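Local coordinates for uncharacterized protein (Vanderwaltozyma polyspora, PDB 5THE) that probably binds RNA, as the C-terminal lobe of a budding yeast Argonaute that carries the Piwi domain, at residues N322-Y327 and P371-G376. Numbering follows the deposited sequence.
Sequences NRLKIY and PQLNGG
L373, on the last turn of helix 351-373, reaches across to L324 and K325 with its branched end. CD1 lies 3.6 Å from CB of L324, at the root of that side chain, and also borders the backbone N and CG of K325, while CD2 comes within 3.8 Å of CG of K325. Leucine suits this place because its apolar fork fills the angle between the two residues. Its CB already faces the other helix, and chi1 -57° with chi2 172° together direct the methyls at it. L324, buried and apolar, suits a site packed against L373, V366 and F369. K325, partly exposed, lends its aliphatic CG; the chain then runs on extended, at about a right angle to L373, and its NZ ends 5.6 Å from CD2 of L373. No hydrogen bond joins the two segments, which bury 126 Å² in all, but O of L373 is hydrogen-bonded to NE2 of Q328, farther along helix 320-329. Beyond L373 the chain turns through N374, whose OD1 accepts a weak hydrogen bond from N of G376 (3.0 Å). Within the Piwi domain, which has an RNase H-like fold, V366 and F369 belong to helix 351-373, while on other sides of helix 320-329 R323 and Y327 touch strand 264-274.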
loop_
_atom_site.group_PDB
_atom_site.type_symbol
_atom_site.label_atom_id
_atom_site.label_comp_id
_atom_site.label_asym_id
_atom_site.label_seq_id
_atom_site.Cartn_x
_atom_site.Cartn_y
_atom_site.Cartn_z
ATOM N N ASN A 322 5.987 -13.437 -10.728
ATOM C CA ASN A 322 5.047 -12.449 -11.251
ATOM C C ASN A 322 5.592 -11.035 -11.165
ATOM O O ASN A 322 5.281 -10.209 -12.029
ATOM C CB ASN A 322 3.714 -12.537 -10.508
ATOM C CG ASN A 322 2.939 -13.765 -10.888
ATOM O OD1 ASN A 322 3.167 -14.326 -11.953
ATOM N ND2 ASN A 322 2.031 -14.200 -10.020
ATOM N N ARG A 323 6.366 -10.711 -10.124
ATOM C CA ARG A 323 6.999 -9.394 -10.100
ATOM C C ARG A 323 7.829 -9.185 -11.357
ATOM O O ARG A 323 7.784 -8.114 -11.974
ATOM C CB ARG A 323 7.878 -9.225 -8.857
ATOM C CG ARG A 323 7.300 -9.829 -7.571
ATOM C CD ARG A 323 6.277 -8.916 -6.922
ATOM N NE ARG A 323 5.041 -8.762 -7.689
ATOM C CZ ARG A 323 4.122 -9.715 -7.801
ATOM N NH1 ARG A 323 4.326 -10.889 -7.221
ATOM N NH2 ARG A 323 3.012 -9.503 -8.496
ATOM N N LEU A 324 8.575 -10.215 -11.769
ATOM C CA LEU A 324 9.412 -10.085 -12.959
ATOM C C LEU A 324 8.570 -10.038 -14.226
ATOM O O LEU A 324 8.827 -9.221 -15.115
ATOM C CB LEU A 324 10.405 -11.241 -13.031
ATOM C CG LEU A 324 11.477 -11.313 -11.941
ATOM C CD1 LEU A 324 12.343 -12.546 -12.146
ATOM C CD2 LEU A 324 12.308 -10.065 -11.976
ATOM N N LYS A 325 7.566 -10.914 -14.326
ATOM C CA LYS A 325 6.732 -10.965 -15.524
ATOM C C LYS A 325 6.036 -9.637 -15.770
ATOM O O LYS A 325 6.005 -9.138 -16.899
ATOM C CB LYS A 325 5.685 -12.076 -15.396
ATOM C CG LYS A 325 6.185 -13.481 -15.686
ATOM C CD LYS A 325 5.075 -14.500 -15.372
ATOM C CE LYS A 325 5.358 -15.847 -15.990
ATOM N NZ LYS A 325 4.250 -16.827 -15.752
ATOM N N ILE A 326 5.442 -9.067 -14.727
ATOM C CA ILE A 326 4.719 -7.816 -14.889
ATOM C C ILE A 326 5.684 -6.691 -15.219
ATOM O O ILE A 326 5.430 -5.874 -16.113
ATOM C CB ILE A 326 3.894 -7.502 -13.627
ATOM C CG1 ILE A 326 2.897 -8.638 -13.368
ATOM C CG2 ILE A 326 3.168 -6.173 -13.807
ATOM C CD1 ILE A 326 2.148 -8.524 -12.041
ATOM N N TYR A 327 6.813 -6.634 -14.505
ATOM C CA TYR A 327 7.813 -5.623 -14.821
ATOM C C TYR A 327 8.204 -5.705 -16.289
ATOM O O TYR A 327 8.293 -4.685 -16.989
ATOM C CB TYR A 327 9.045 -5.805 -13.939
ATOM C CG TYR A 327 10.145 -4.796 -14.211
ATOM C CD1 TYR A 327 10.996 -4.928 -15.315
ATOM C CD2 TYR A 327 10.335 -3.717 -13.361
ATOM C CE1 TYR A 327 12.008 -4.010 -15.557
ATOM C CE2 TYR A 327 11.335 -2.784 -13.597
ATOM C CZ TYR A 327 12.169 -2.941 -14.691
ATOM O OH TYR A 327 13.160 -2.021 -14.907
ATOM N N PRO A 371 16.238 -16.288 -16.577
ATOM C CA PRO A 371 16.500 -16.969 -17.858
ATOM C C PRO A 371 15.253 -17.513 -18.516
ATOM O O PRO A 371 15.202 -17.558 -19.752
ATOM C CB PRO A 371 17.467 -18.094 -17.470
ATOM C CG PRO A 371 18.154 -17.560 -16.248
ATOM C CD PRO A 371 17.068 -16.839 -15.493
ATOM N N GLN A 372 14.242 -17.928 -17.736
ATOM C CA GLN A 372 12.984 -18.357 -18.334
ATOM C C GLN A 372 12.302 -17.214 -19.077
ATOM O O GLN A 372 11.558 -17.455 -20.032
ATOM C CB GLN A 372 12.050 -18.920 -17.261
ATOM C CG GLN A 372 12.629 -20.074 -16.448
ATOM C CD GLN A 372 11.737 -20.466 -15.278
ATOM O OE1 GLN A 372 10.726 -19.819 -15.009
ATOM N NE2 GLN A 372 12.112 -21.526 -14.576
ATOM N N LEU A 373 12.551 -15.970 -18.669
ATOM C CA LEU A 373 11.846 -14.822 -19.227
ATOM C C LEU A 373 12.666 -14.002 -20.218
ATOM O O LEU A 373 12.075 -13.341 -21.074
ATOM C CB LEU A 373 11.380 -13.888 -18.099
ATOM C CG LEU A 373 10.487 -14.460 -17.002
ATOM C CD1 LEU A 373 10.313 -13.433 -15.886
ATOM C CD2 LEU A 373 9.140 -14.837 -17.588
ATOM N N ASN A 374 13.998 -13.993 -20.124
ATOM C CA ASN A 374 14.820 -13.104 -20.944
ATOM C C ASN A 374 15.433 -13.812 -22.153
ATOM O O ASN A 374 16.361 -13.273 -22.778
ATOM C CB ASN A 374 15.925 -12.454 -20.087
ATOM C CG ASN A 374 16.907 -13.482 -19.504
ATOM O OD1 ASN A 374 16.946 -14.629 -19.937
ATOM N ND2 ASN A 374 17.692 -13.068 -18.524
ATOM N N GLY A 375 14.959 -15.015 -22.472
ATOM C CA GLY A 375 15.489 -15.776 -23.580
ATOM C C GLY A 375 16.669 -16.662 -23.238
ATOM O O GLY A 375 17.361 -17.121 -24.159
ATOM N N GLY A 376 16.928 -16.895 -21.950
ATOM C CA GLY A 376 17.947 -17.817 -21.501
ATOM C C GLY A 376 19.266 -17.201 -21.078
ATOM O O GLY A 376 20.301 -17.861 -21.192
#